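Local structure of methyltransferase (Streptomyces avermitilis, 3GIW) at residues Ser21-Arg26 against Asp112-Val117; Tyr30-Lys35 against His58-Arg63; Tyr195-Ile200 against Gly271-Lys276; Leu83-Gly88 against Val162-Ile167; Gln248-His253 against Ile262-Ile267. The protein is of unknown function but probably acts as an S-adenosylmethionine-dependent methyltransferase built on a Rossmann-like fold. All coordinates share one frame; numbering follows the deposited sequence.

Strand pairs 83-88/162-167 (interaction 4) and 195-200/271-276 (interaction 3) lie in one mixed sheet, their centres about 10 Å apart, with strands 163-167 and 195-201 as neighbours. Interactions 1 and 2 share helix 24-31, which packs first against the turn after strand 107-112 and the start of helix 115-119, then against helix 55-75; their centres are about 15 Å apart. Interaction 5 folds the connection between strands 240-248 and 269-275, and so falls between the two strands of interaction 3 in the sequence. Interactions 1 and 4 alternate along the chain and meet where Asp112 reaches Gly88. Asp112, Asn62 and Arg63, which bind S-adenosyl-L-homocysteine, belong to interactions 1 and 2, placing these two at the cofactor site.

Interaction 1: Ser21-Arg26 against Asp112-Val117; sequences SAHSAR and DNDPIV
Arg26 reaches from the first turn of helix 24-31 to the carboxylate of Asp114. Its CB starts out beside the facing segment rather than toward it, and CG, anti to the carbonyl carbon (chi1 -56°), begins an extended chain to NE. CG passes 4.0 Å from Asp114 OD2, and CD lies near both that oxygen and Ile116 CD1. NE then donates to the syn lone pair of Asp114 OD2 at 3.2 Å, while NH2 makes a straight 2.8 Å bond to Asp114 OD1 in the guanidinium plane. The grip is side-on, one nitrogen to each oxygen, with the two planes 35° apart. One guanidinium face carries the His23 ring, its ND1 3.3 Å above the plane; over a face too lies Ile116 CD1. NH2 has a second partner in Ile17 O. Asp114 OD2 also accepts a hydrogen bond from a water, which in turn accepts one from Ala25 N. An alanine in place of Arg26 would probably leave the buried Asp114 carboxylate without its countercharge and the His23 ring without the guanidinium that covers one of its faces. By accepting from Ile116 N at OD1 (2.9 Å), Asp114 N-caps the helix following strand 107-112, and Asp112, which binds S-adenosyl-L-homocysteine, closes an Asx turn onto Asp114 N: the acidic strand end that holds the cofactor in Rossmann-like methyltransferases.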
# COMPACT_ATOMS: atom_id res chain seq x y z
N SER A 21 -5.21 -20.47 8.11
CA SER A 21 -4.49 -19.44 8.88
C SER A 21 -4.83 -18.06 8.35
O SER A 21 -5.18 -17.89 7.19
CB SER A 21 -2.98 -19.68 8.82
OG SER A 21 -2.48 -19.42 7.53
N ALA A 22 -4.75 -17.06 9.24
CA ALA A 22 -5.05 -15.67 8.87
C ALA A 22 -3.95 -15.10 7.98
O ALA A 22 -2.75 -15.42 8.15
CB ALA A 22 -5.23 -14.80 10.11
N HIS A 23 -4.35 -14.27 7.01
CA HIS A 23 -3.44 -13.55 6.14
C HIS A 23 -3.75 -12.05 6.15
O HIS A 23 -4.91 -11.66 6.10
CB HIS A 23 -3.51 -14.03 4.67
CG HIS A 23 -3.04 -15.45 4.45
ND1 HIS A 23 -3.70 -16.56 4.94
CD2 HIS A 23 -2.01 -15.92 3.72
CE1 HIS A 23 -3.06 -17.65 4.55
NE2 HIS A 23 -2.04 -17.29 3.80
N SER A 24 -2.73 -11.23 6.13
CA SER A 24 -2.93 -9.79 6.32
C SER A 24 -3.89 -9.17 5.27
O SER A 24 -4.76 -8.33 5.61
CB SER A 24 -1.60 -9.01 6.37
OG SER A 24 -0.86 -9.14 5.20
N ALA A 25 -3.75 -9.53 3.99
CA ALA A 25 -4.59 -8.91 2.96
C ALA A 25 -6.05 -9.26 3.15
O ALA A 25 -6.95 -8.48 2.82
CB ALA A 25 -4.13 -9.37 1.59
N ARG A 26 -6.30 -10.48 3.61
CA ARG A 26 -7.64 -10.99 3.82
C ARG A 26 -8.31 -10.40 5.07
O ARG A 26 -9.51 -10.12 5.08
CB ARG A 26 -7.62 -12.54 3.90
CG ARG A 26 -6.97 -13.21 2.66
CD ARG A 26 -6.77 -14.70 2.85
NE ARG A 26 -5.66 -15.19 2.00
CZ ARG A 26 -5.33 -16.48 1.91
NH1 ARG A 26 -6.00 -17.38 2.62
NH2 ARG A 26 -4.34 -16.85 1.11
N ASP A 112 1.95 -8.92 -5.61
CA ASP A 112 1.68 -9.41 -4.26
C ASP A 112 2.27 -10.81 -4.11
O ASP A 112 2.62 -11.45 -5.11
CB ASP A 112 0.15 -9.42 -3.93
CG ASP A 112 -0.15 -9.26 -2.43
OD1 ASP A 112 -0.09 -10.23 -1.66
OD2 ASP A 112 -0.50 -8.15 -2.00
N ASN A 113 2.41 -11.24 -2.85
CA ASN A 113 2.86 -12.60 -2.59
C ASN A 113 1.79 -13.52 -1.97
O ASN A 113 2.06 -14.69 -1.78
CB ASN A 113 4.17 -12.63 -1.79
CG ASN A 113 4.02 -12.17 -0.38
OD1 ASN A 113 2.99 -11.65 0.03
ND2 ASN A 113 5.09 -12.34 0.40
N ASP A 114 0.60 -13.00 -1.67
CA ASP A 114 -0.49 -13.85 -1.17
C ASP A 114 -1.12 -14.57 -2.36
O ASP A 114 -1.64 -13.90 -3.25
CB ASP A 114 -1.51 -12.99 -0.43
CG ASP A 114 -2.63 -13.81 0.20
OD1 ASP A 114 -2.88 -14.89 -0.35
OD2 ASP A 114 -3.21 -13.36 1.22
N PRO A 115 -1.06 -15.92 -2.40
CA PRO A 115 -1.67 -16.65 -3.52
C PRO A 115 -3.15 -16.31 -3.85
O PRO A 115 -3.56 -16.51 -4.99
CB PRO A 115 -1.54 -18.11 -3.09
CG PRO A 115 -0.38 -18.11 -2.17
CD PRO A 115 -0.42 -16.84 -1.45
N ILE A 116 -3.95 -15.83 -2.89
CA ILE A 116 -5.35 -15.48 -3.20
C ILE A 116 -5.43 -14.32 -4.22
O ILE A 116 -6.36 -14.23 -5.04
CB ILE A 116 -6.13 -15.11 -1.92
CG1 ILE A 116 -7.64 -15.25 -2.16
CG2 ILE A 116 -5.79 -13.68 -1.40
CD1 ILE A 116 -8.50 -15.07 -0.90
N VAL A 117 -4.44 -13.42 -4.22
CA VAL A 117 -4.49 -12.28 -5.15
C VAL A 117 -4.43 -12.78 -6.61
O VAL A 117 -5.18 -12.32 -7.48
CB VAL A 117 -3.43 -11.18 -4.82
CG1 VAL A 117 -3.57 -9.98 -5.79
CG2 VAL A 117 -3.62 -10.72 -3.37
O HOH W 1 -1.95 -11.49 2.74

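Interaction 2: Tyr30-Lys35 against His58-Arg63; sequences YIIGGK and HMRANR
Ile31 CG2 stands anti to the backbone N, with CG1 on the other branch at chi1 -66°, and this turns CG2 onto the selenium of Met59. In the conformer described, one of two, the selenomethionine chain meets it from helix 55-75, extended beyond CG (chi2 -174°), and SE comes 3.5 Å from Ile31 CG2 and 3.6 Å from Ile31 CB. The two side chains cross at about a right angle, as do Ile32 and Met59, but the latter closer to the helix backbone: Ile32 CG2 rests 3.8 Å from Met59 CB and 4.0 Å from Arg60 CG, touching two successive helix residues. Here helix 24-31 ends in a Schellman motif, in which Gly33 adopts positive phi (100°) and its N bonds back to Tyr30 O. A side chain at Gly33 would press on the preceding carbonyl oxygen and come tightly up to Arg60 NH2. Arg60, also in one of two conformers, bends at chi3 and brings its guanidinium to this helix end, where carbonyl oxygens gather: Ile32 O sits 3.2 Å above the guanidinium plane, displaced toward the rim, and Ile31 O is 2.9 Å from Arg60 NH1. The positive group would probably be favoured by the negative end of the helix dipole. Further along helix 55-75, Asn62 and Arg63 bind S-adenosyl-L-homocysteine; Asn62 ND2 bonds to Tyr28 OH, and Arg63 packs on Tyr28.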
# COMPACT_ATOMS: atom_id res chain seq x y z
N TYR A 30 -11.71 -8.21 4.95
CA TYR A 30 -12.80 -8.48 5.90
C TYR A 30 -13.22 -7.18 6.60
O TYR A 30 -14.40 -6.81 6.60
CB TYR A 30 -12.38 -9.54 6.93
CG TYR A 30 -13.33 -9.62 8.09
CD1 TYR A 30 -14.63 -10.06 7.90
CD2 TYR A 30 -12.95 -9.23 9.36
CE1 TYR A 30 -15.51 -10.13 8.95
CE2 TYR A 30 -13.80 -9.29 10.43
CZ TYR A 30 -15.10 -9.75 10.22
OH TYR A 30 -16.01 -9.81 11.28
N ILE A 31 -12.25 -6.48 7.17
CA ILE A 31 -12.55 -5.28 7.95
C ILE A 31 -13.16 -4.15 7.11
O ILE A 31 -14.04 -3.47 7.61
CB ILE A 31 -11.29 -4.82 8.72
CG1 ILE A 31 -10.87 -5.83 9.79
CG2 ILE A 31 -11.43 -3.35 9.27
CD1 ILE A 31 -11.83 -6.00 11.00
N ILE A 32 -12.73 -3.95 5.86
CA ILE A 32 -13.25 -2.88 5.02
C ILE A 32 -14.53 -3.27 4.25
O ILE A 32 -15.03 -2.48 3.43
CB ILE A 32 -12.22 -2.23 4.06
CG1 ILE A 32 -11.79 -3.18 2.96
CG2 ILE A 32 -11.03 -1.67 4.86
CD1 ILE A 32 -11.01 -2.52 1.85
N GLY A 33 -15.05 -4.48 4.49
CA GLY A 33 -16.37 -4.88 3.98
C GLY A 33 -16.38 -5.75 2.73
O GLY A 33 -17.43 -5.91 2.11
N GLY A 34 -15.22 -6.26 2.33
CA GLY A 34 -15.15 -7.16 1.18
C GLY A 34 -15.53 -8.58 1.55
O GLY A 34 -15.93 -8.88 2.70
N LYS A 35 -15.43 -9.48 0.58
CA LYS A 35 -15.82 -10.89 0.78
C LYS A 35 -14.66 -11.91 0.68
O LYS A 35 -14.87 -13.12 0.87
CB LYS A 35 -16.95 -11.29 -0.19
CG LYS A 35 -16.78 -10.95 -1.62
CD LYS A 35 -15.90 -11.94 -2.35
CE LYS A 35 -15.90 -11.71 -3.88
NZ LYS A 35 -14.85 -12.53 -4.56
N HIS A 58 -9.40 3.19 10.68
CA HIS A 58 -8.00 3.19 10.22
C HIS A 58 -7.83 2.54 8.84
O HIS A 58 -7.20 3.10 7.93
CB HIS A 58 -7.14 2.49 11.32
CG HIS A 58 -5.82 1.94 10.87
ND1 HIS A 58 -4.66 2.70 10.86
CD2 HIS A 58 -5.46 0.69 10.53
CE1 HIS A 58 -3.66 1.92 10.48
NE2 HIS A 58 -4.12 0.70 10.25
N MSE A 59 -8.42 1.36 8.64
CA MSE A 59 -8.22 0.62 7.40
C MSE A 59 -8.96 1.33 6.24
O MSE A 59 -8.40 1.45 5.15
CB MSE A 59 -8.62 -0.85 7.62
CG MSE A 59 -7.61 -1.60 8.48
SE MSE A 59 -7.98 -3.46 8.61
CE MSE A 59 -6.18 -4.08 8.96
N ARG A 60 -10.17 1.84 6.48
CA ARG A 60 -10.87 2.60 5.46
C ARG A 60 -10.10 3.90 5.11
O ARG A 60 -9.99 4.27 3.92
CB ARG A 60 -12.30 2.83 5.93
CG ARG A 60 -13.12 1.51 5.96
CD ARG A 60 -14.49 1.62 6.66
NE ARG A 60 -15.54 0.90 5.92
CZ ARG A 60 -16.01 -0.32 6.18
NH1 ARG A 60 -15.57 -1.06 7.19
NH2 ARG A 60 -16.96 -0.83 5.40
N ALA A 61 -9.52 4.57 6.11
CA ALA A 61 -8.78 5.78 5.86
C ALA A 61 -7.52 5.52 5.02
O ALA A 61 -7.11 6.35 4.21
CB ALA A 61 -8.38 6.49 7.21
N ASN A 62 -6.88 4.39 5.23
CA ASN A 62 -5.72 4.04 4.41
C ASN A 62 -6.12 3.84 2.95
O ASN A 62 -5.44 4.35 2.03
CB ASN A 62 -5.02 2.80 4.95
CG ASN A 62 -3.89 2.32 4.04
OD1 ASN A 62 -2.80 2.86 4.11
ND2 ASN A 62 -4.20 1.39 3.15
N ARG A 63 -7.24 3.16 2.71
CA ARG A 63 -7.72 2.97 1.34
C ARG A 63 -8.08 4.31 0.72
O ARG A 63 -7.73 4.57 -0.47
CB ARG A 63 -8.88 1.97 1.27
CG ARG A 63 -9.18 1.52 -0.18
CD ARG A 63 -8.13 0.59 -0.77
NE ARG A 63 -8.37 0.32 -2.20
CZ ARG A 63 -7.71 -0.59 -2.91
NH1 ARG A 63 -6.78 -1.35 -2.32
NH2 ARG A 63 -7.98 -0.74 -4.21

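Interaction 3: Tyr195-Ile200 against Gly271-Lys276; sequences YLAMSI and GAVARK
Tyr195 lies across Arg275 at one end of an antiparallel strand pair whose other end is buried. Along the buried length the backbones bind closely: Leu196 with Ala274 and Met198 with Ala272 form hydrogen-bonded pairs, each joined by two N-H···O bonds, such as Leu196 N to Ala274 O at 2.9 Å. CA-H···O contacts fill the intervening pairs. Small residues keep this part compact; Ala197 CB touches Val273 CG2 at 4.0 Å on the face toward helix 55-75, while Ala272 and Ala274 turn to the opposite face, against Leu241. Ser199 OG bonds to Asn62 of the cofactor site.

At the partly exposed end side chains add to the pairing. Arg275 CB sits over the Tyr195 ring, 4.1 Å from its centroid and 25° off the normal, a CH-pi contact. Arg275 CG is anti to the backbone N (chi1 -176°); in the conformer described, one of two, the extended chain beyond it brings CD to 3.7 Å from Tyr195 OH, and its guanidinium ends at 83° to the ring. Val273 CG1 packs 3.8 Å from Tyr195 CD2. Strand 269-275, slotted antiparallel between 195-201 and 240-248, gives the 3-2-1-4-5-7-6 strand order characteristic of class I Rossmann-like methyltransferases.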
# COMPACT_ATOMS: atom_id res chain seq x y z
N TYR A 195 8.28 8.94 -8.58
CA TYR A 195 7.77 9.20 -7.23
C TYR A 195 7.77 7.94 -6.37
O TYR A 195 7.72 6.80 -6.87
CB TYR A 195 6.34 9.77 -7.27
CG TYR A 195 6.25 11.23 -7.70
CD1 TYR A 195 6.37 11.61 -9.05
CD2 TYR A 195 6.01 12.23 -6.76
CE1 TYR A 195 6.26 12.93 -9.43
CE2 TYR A 195 5.91 13.56 -7.15
CZ TYR A 195 6.05 13.90 -8.48
OH TYR A 195 5.95 15.22 -8.92
N LEU A 196 7.83 8.15 -5.06
CA LEU A 196 7.61 7.13 -4.03
C LEU A 196 6.41 7.59 -3.22
O LEU A 196 6.39 8.71 -2.74
CB LEU A 196 8.85 7.00 -3.14
CG LEU A 196 8.69 6.03 -1.95
CD1 LEU A 196 8.42 4.58 -2.36
CD2 LEU A 196 9.95 6.10 -1.05
N ALA A 197 5.43 6.71 -3.06
CA ALA A 197 4.23 6.95 -2.22
C ALA A 197 4.13 5.78 -1.25
O ALA A 197 4.13 4.61 -1.68
CB ALA A 197 2.95 7.04 -3.05
N MSE A 198 4.00 6.08 0.03
CA MSE A 198 3.90 5.06 1.05
C MSE A 198 2.89 5.40 2.13
O MSE A 198 2.68 6.53 2.50
CB MSE A 198 5.25 4.85 1.77
CG MSE A 198 6.44 4.55 0.83
SE MSE A 198 8.05 4.14 1.86
CE MSE A 198 7.46 2.47 2.63
N SER A 199 2.32 4.35 2.72
CA SER A 199 1.68 4.46 4.05
C SER A 199 2.45 3.54 5.00
O SER A 199 2.75 2.37 4.66
CB SER A 199 0.19 4.20 4.03
OG SER A 199 -0.11 2.88 3.66
N ILE A 200 2.75 4.05 6.19
CA ILE A 200 3.65 3.43 7.16
C ILE A 200 2.98 3.34 8.54
O ILE A 200 2.58 4.37 9.12
CB ILE A 200 4.96 4.26 7.26
CG1 ILE A 200 5.68 4.30 5.90
CG2 ILE A 200 5.94 3.72 8.32
CD1 ILE A 200 6.82 5.32 5.78
N GLY A 271 1.22 8.81 5.97
CA GLY A 271 1.28 8.82 4.51
C GLY A 271 2.18 9.91 3.98
O GLY A 271 2.35 10.94 4.61
N ALA A 272 2.82 9.61 2.84
CA ALA A 272 3.71 10.56 2.20
C ALA A 272 3.95 10.21 0.75
O ALA A 272 3.88 9.04 0.35
CB ALA A 272 5.08 10.58 2.95
N VAL A 273 4.22 11.26 -0.03
CA VAL A 273 4.54 11.14 -1.46
C VAL A 273 5.74 12.05 -1.70
O VAL A 273 5.78 13.19 -1.19
CB VAL A 273 3.36 11.62 -2.31
CG1 VAL A 273 3.69 11.58 -3.83
CG2 VAL A 273 2.11 10.78 -2.01
N ALA A 274 6.72 11.58 -2.48
CA ALA A 274 7.93 12.35 -2.73
C ALA A 274 8.48 12.07 -4.14
O ALA A 274 8.38 10.97 -4.64
CB ALA A 274 9.00 12.03 -1.73
N ARG A 275 9.09 13.11 -4.73
CA ARG A 275 9.68 13.06 -6.08
C ARG A 275 11.16 12.71 -6.02
O ARG A 275 11.90 13.20 -5.14
CB ARG A 275 9.55 14.43 -6.75
CG ARG A 275 10.04 14.49 -8.20
CD ARG A 275 9.60 15.80 -8.88
NE ARG A 275 10.00 15.85 -10.28
CZ ARG A 275 11.22 16.13 -10.71
NH1 ARG A 275 12.22 16.37 -9.86
NH2 ARG A 275 11.46 16.14 -12.02
N LYS A 276 11.60 11.87 -6.95
CA LYS A 276 13.01 11.55 -7.13
C LYS A 276 13.67 12.60 -8.05
O LYS A 276 13.26 12.74 -9.19
CB LYS A 276 13.14 10.14 -7.75
CG LYS A 276 14.57 9.72 -8.04
CD LYS A 276 14.68 8.32 -8.55
CE LYS A 276 16.13 8.02 -8.98
NZ LYS A 276 16.32 6.53 -9.14

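Interaction 4: Leu83-Gly88 against Val162-Ile167; sequences LDIGTG and VALTVI
The carboxylate of Asp84 is the flat group of this contact, and Thr165 approaches it from the anti side of OD1, tilted out of the plane. Thr165 OG1 donates to Asp84 OD1 at 2.8 Å, 26° out of the carboxylate plane. Thr87 OG1 instead comes from above that plane, 42° out of it, and donates to OD2 at 2.9 Å. OD1 and OG1 are brought together by Asp84 CG standing anti to the backbone N (chi1 -173°) and Thr165 OG1 taking the crowded position between its own N and carbonyl carbon. Both oxygens are thereby tied down, which restrains the carboxylate from turning. A water 2.8 Å from Asp84 OD1 also lies 2.8 Å from Ile85 O and accepts from Ile167 N, bridging the two strands beyond their last backbone bond.

Strands 81-85 and 163-167 run parallel at the centre of the Rossmann-like sheet, the axes of 83-85 and 163-167 coming within 4.8 Å, and the sequence Asp-Ile-Gly-Thr-Gly after Leu83 is the glycine-rich loop that forms the first conserved motif of such methyltransferases. Gly86, at positive phi, turns the chain out of the strand, and Gly88 N bonds to Asp112 of the cofactor site. Backbone bonds join Leu83 N to Ala163 O, Thr165 N to Leu83 O, and Ile85 N to Thr165 O.

The opposite face of the sheet is apolar. Leu83 and Leu164 run alongside each other, with Leu164 CD1 4.0 Å from Leu83 CG. The same methyl packs 3.7 Å from Ile85 CG1, and Val166 CG2 meets Ile85 CB. Beyond these, Ile85 touches Met140, another residue that binds S-adenosyl-L-homocysteine.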
# COMPACT_ATOMS: atom_id res chain seq x y z
N LEU A 83 4.00 1.25 -10.33
CA LEU A 83 4.44 -0.03 -9.83
C LEU A 83 3.97 -0.15 -8.37
O LEU A 83 4.48 0.52 -7.49
CB LEU A 83 5.96 -0.13 -9.92
CG LEU A 83 6.58 -1.43 -9.42
CD1 LEU A 83 5.94 -2.71 -9.97
CD2 LEU A 83 8.12 -1.46 -9.67
N ASP A 84 2.99 -1.04 -8.16
CA ASP A 84 2.32 -1.17 -6.86
C ASP A 84 2.78 -2.43 -6.17
O ASP A 84 2.53 -3.57 -6.64
CB ASP A 84 0.82 -1.23 -7.09
CG ASP A 84 0.01 -1.19 -5.78
OD1 ASP A 84 0.32 -0.38 -4.88
OD2 ASP A 84 -1.01 -1.94 -5.69
N ILE A 85 3.46 -2.27 -5.04
CA ILE A 85 4.09 -3.37 -4.32
C ILE A 85 3.23 -3.71 -3.10
O ILE A 85 3.07 -2.89 -2.21
CB ILE A 85 5.53 -2.99 -3.85
CG1 ILE A 85 6.36 -2.48 -5.03
CG2 ILE A 85 6.18 -4.19 -3.09
CD1 ILE A 85 6.55 -3.45 -6.12
N GLY A 86 2.68 -4.92 -3.06
CA GLY A 86 1.75 -5.29 -1.99
C GLY A 86 0.32 -4.85 -2.28
O GLY A 86 -0.33 -4.18 -1.48
N THR A 87 -0.17 -5.22 -3.45
CA THR A 87 -1.47 -4.78 -3.95
C THR A 87 -2.68 -5.17 -3.05
O THR A 87 -3.64 -4.38 -2.88
CB THR A 87 -1.68 -5.32 -5.36
OG1 THR A 87 -0.67 -4.74 -6.21
CG2 THR A 87 -3.13 -4.99 -5.92
N GLY A 88 -2.63 -6.36 -2.50
CA GLY A 88 -3.72 -6.85 -1.66
C GLY A 88 -4.91 -7.29 -2.51
O GLY A 88 -4.83 -7.42 -3.73
N VAL A 162 7.97 6.75 -13.23
CA VAL A 162 7.10 5.75 -12.60
C VAL A 162 6.81 6.19 -11.15
O VAL A 162 7.70 6.71 -10.48
CB VAL A 162 7.83 4.38 -12.56
CG1 VAL A 162 7.01 3.31 -11.85
CG2 VAL A 162 8.15 3.83 -13.99
N ALA A 163 5.57 6.00 -10.69
CA ALA A 163 5.25 6.10 -9.26
C ALA A 163 5.31 4.71 -8.63
O ALA A 163 4.55 3.80 -9.04
CB ALA A 163 3.89 6.68 -9.03
N LEU A 164 6.20 4.56 -7.67
CA LEU A 164 6.38 3.37 -6.87
C LEU A 164 5.46 3.53 -5.66
O LEU A 164 5.70 4.41 -4.83
CB LEU A 164 7.83 3.21 -6.44
CG LEU A 164 8.16 2.00 -5.58
CD1 LEU A 164 7.92 0.67 -6.28
CD2 LEU A 164 9.63 2.07 -5.10
N THR A 165 4.42 2.70 -5.60
CA THR A 165 3.47 2.72 -4.48
C THR A 165 3.69 1.52 -3.55
O THR A 165 3.63 0.36 -3.99
CB THR A 165 1.99 2.86 -4.97
OG1 THR A 165 1.67 1.81 -5.86
CG2 THR A 165 1.82 4.15 -5.78
N VAL A 166 3.97 1.79 -2.28
CA VAL A 166 4.26 0.76 -1.26
C VAL A 166 3.32 1.09 -0.08
O VAL A 166 3.72 1.79 0.85
CB VAL A 166 5.75 0.74 -0.84
CG1 VAL A 166 6.01 -0.45 0.07
CG2 VAL A 166 6.67 0.65 -2.10
N ILE A 167 2.07 0.64 -0.20
CA ILE A 167 0.97 1.07 0.65
C ILE A 167 0.46 -0.09 1.51
O ILE A 167 0.17 -1.19 1.04
CB ILE A 167 -0.14 1.65 -0.24
CG1 ILE A 167 0.41 2.88 -0.99
CG2 ILE A 167 -1.37 2.00 0.64
CD1 ILE A 167 -0.51 3.54 -2.01
O HOH W 2 0.98 -1.09 -2.21

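Interaction 5: Gln248-His253 against Ile262-Ile267; sequences QVHKWH and IRDEDI
Gln248 and Asp264 cross at about a right angle, their amide and carboxylate planes 88° apart, in the long connection between the antiparallel strands 240-248 and 269-275 of the Rossmann-like sheet. Each segment contains a short 3-10 turn. From the extended Gln248 chain, NE2 donates to Asp264 O at 2.9 Å with that oxygen in the amide plane; a second, weak bond runs to Ile267 O. Asp264 O also accepts from Ile267 N, so one carbonyl serves both the turn and the amide. Replacing Gln248 by alanine would probably leave Asp264 O and Ile267 O without this donor and weaken the hold between the two turns.

His250 CG takes the position between N and the carbonyl carbon (chi1 67°), and the ring has Lys251 CG over the centre of one face and Ile267 CG1 on the opposite face, displaced toward the rim. The latter is a CH-pi contact, 3.8 Å from CG1 to the ring centroid; ND1, buried against this carbon, has no polar partner. At the ring's edge lies Asp264 OD1, with ring and carboxylate planes 74° apart, while Ile262 passes His250 in antiparallel sense, CG2 against CD2. Val249 CG2 meets Ile267 CG2 obliquely at 3.7 Å, and both residues pack on helix 55-75 through Trp65 and Ala61. At the outer rim, Lys251 crosses Asp264 and makes a weakly bonded salt bridge, its NZ 3.1 Å from Asp264 OD2.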
# COMPACT_ATOMS: atom_id res chain seq x y z
N GLN A 248 -0.25 12.00 9.35
CA GLN A 248 -1.29 10.99 9.44
C GLN A 248 -2.16 11.00 8.17
O GLN A 248 -2.47 12.04 7.66
CB GLN A 248 -2.15 11.15 10.69
CG GLN A 248 -1.43 10.79 11.99
CD GLN A 248 -2.44 10.88 13.14
OE1 GLN A 248 -2.84 11.98 13.55
NE2 GLN A 248 -2.90 9.72 13.62
N VAL A 249 -2.55 9.82 7.68
CA VAL A 249 -3.18 9.74 6.37
C VAL A 249 -4.42 10.58 6.22
O VAL A 249 -4.66 11.13 5.12
CB VAL A 249 -3.50 8.29 5.90
CG1 VAL A 249 -2.23 7.57 5.56
CG2 VAL A 249 -4.34 7.49 6.89
N HIS A 250 -5.22 10.77 7.27
CA HIS A 250 -6.45 11.56 7.15
C HIS A 250 -6.18 13.06 7.08
O HIS A 250 -7.10 13.84 6.83
CB HIS A 250 -7.41 11.22 8.28
CG HIS A 250 -6.92 11.65 9.62
ND1 HIS A 250 -5.70 11.26 10.13
CD2 HIS A 250 -7.51 12.39 10.59
CE1 HIS A 250 -5.55 11.77 11.34
NE2 HIS A 250 -6.64 12.45 11.65
N LYS A 251 -4.94 13.45 7.31
CA LYS A 251 -4.49 14.84 7.21
C LYS A 251 -3.74 15.17 5.90
O LYS A 251 -3.27 16.29 5.72
CB LYS A 251 -3.59 15.16 8.43
CG LYS A 251 -4.33 15.04 9.74
CD LYS A 251 -3.49 15.46 10.93
CE LYS A 251 -4.26 15.21 12.20
NZ LYS A 251 -3.61 15.82 13.40
N TRP A 252 -3.59 14.17 5.02
CA TRP A 252 -2.90 14.35 3.74
C TRP A 252 -3.92 14.71 2.65
O TRP A 252 -4.70 13.87 2.23
CB TRP A 252 -2.11 13.09 3.36
CG TRP A 252 -1.11 13.26 2.25
CD1 TRP A 252 0.21 13.54 2.40
CD2 TRP A 252 -1.36 13.23 0.83
NE1 TRP A 252 0.81 13.66 1.17
CE2 TRP A 252 -0.13 13.51 0.19
CE3 TRP A 252 -2.49 12.98 0.04
CZ2 TRP A 252 -0.01 13.56 -1.22
CZ3 TRP A 252 -2.37 13.04 -1.36
CH2 TRP A 252 -1.13 13.31 -1.96
N HIS A 253 -3.90 15.97 2.19
CA HIS A 253 -4.81 16.48 1.15
C HIS A 253 -6.27 16.02 1.39
O HIS A 253 -6.89 15.38 0.52
CB HIS A 253 -4.33 16.08 -0.25
CG HIS A 253 -2.99 16.65 -0.64
ND1 HIS A 253 -2.75 17.18 -1.89
CD2 HIS A 253 -1.82 16.72 0.02
CE1 HIS A 253 -1.50 17.60 -1.96
NE2 HIS A 253 -0.92 17.35 -0.80
N ILE A 262 -13.19 11.65 12.94
CA ILE A 262 -11.96 10.89 13.14
C ILE A 262 -11.00 11.62 14.08
O ILE A 262 -10.58 12.74 13.83
CB ILE A 262 -11.25 10.63 11.79
CG1 ILE A 262 -12.19 9.89 10.83
CG2 ILE A 262 -9.95 9.85 12.01
CD1 ILE A 262 -11.58 9.67 9.43
N ARG A 263 -10.66 10.96 15.19
CA ARG A 263 -9.71 11.46 16.16
C ARG A 263 -8.29 11.03 15.74
O ARG A 263 -8.15 10.02 15.05
CB ARG A 263 -10.04 10.86 17.54
CG ARG A 263 -11.47 11.12 17.97
CD ARG A 263 -11.79 10.38 19.26
NE ARG A 263 -11.67 8.95 19.09
CZ ARG A 263 -11.78 8.08 20.07
NH1 ARG A 263 -12.04 8.47 21.30
NH2 ARG A 263 -11.68 6.79 19.80
N ASP A 264 -7.25 11.72 16.19
CA ASP A 264 -5.89 11.30 15.83
C ASP A 264 -5.61 9.88 16.29
O ASP A 264 -4.93 9.15 15.59
CB ASP A 264 -4.83 12.27 16.34
CG ASP A 264 -4.89 13.65 15.68
OD1 ASP A 264 -5.69 13.91 14.76
OD2 ASP A 264 -4.03 14.44 16.13
N GLU A 265 -6.15 9.47 17.45
CA GLU A 265 -5.89 8.16 17.98
C GLU A 265 -6.52 7.05 17.14
O GLU A 265 -6.16 5.90 17.29
CB GLU A 265 -6.38 8.00 19.41
CG GLU A 265 -7.88 8.19 19.65
CD GLU A 265 -8.25 7.69 21.02
OE1 GLU A 265 -8.36 6.43 21.17
OE2 GLU A 265 -8.37 8.52 21.97
N ASP A 266 -7.46 7.42 16.25
CA ASP A 266 -8.17 6.44 15.39
C ASP A 266 -7.41 6.08 14.10
O ASP A 266 -7.92 5.30 13.31
CB ASP A 266 -9.59 6.94 15.04
CG ASP A 266 -10.45 7.19 16.25
OD1 ASP A 266 -10.28 6.50 17.27
OD2 ASP A 266 -11.31 8.12 16.17
N ILE A 267 -6.23 6.66 13.89
CA ILE A 267 -5.48 6.53 12.63
C ILE A 267 -4.04 6.13 13.01
O ILE A 267 -3.37 6.87 13.74
CB ILE A 267 -5.52 7.88 11.82
CG1 ILE A 267 -6.94 8.26 11.44
CG2 ILE A 267 -4.57 7.81 10.59
CD1 ILE A 267 -7.63 7.27 10.49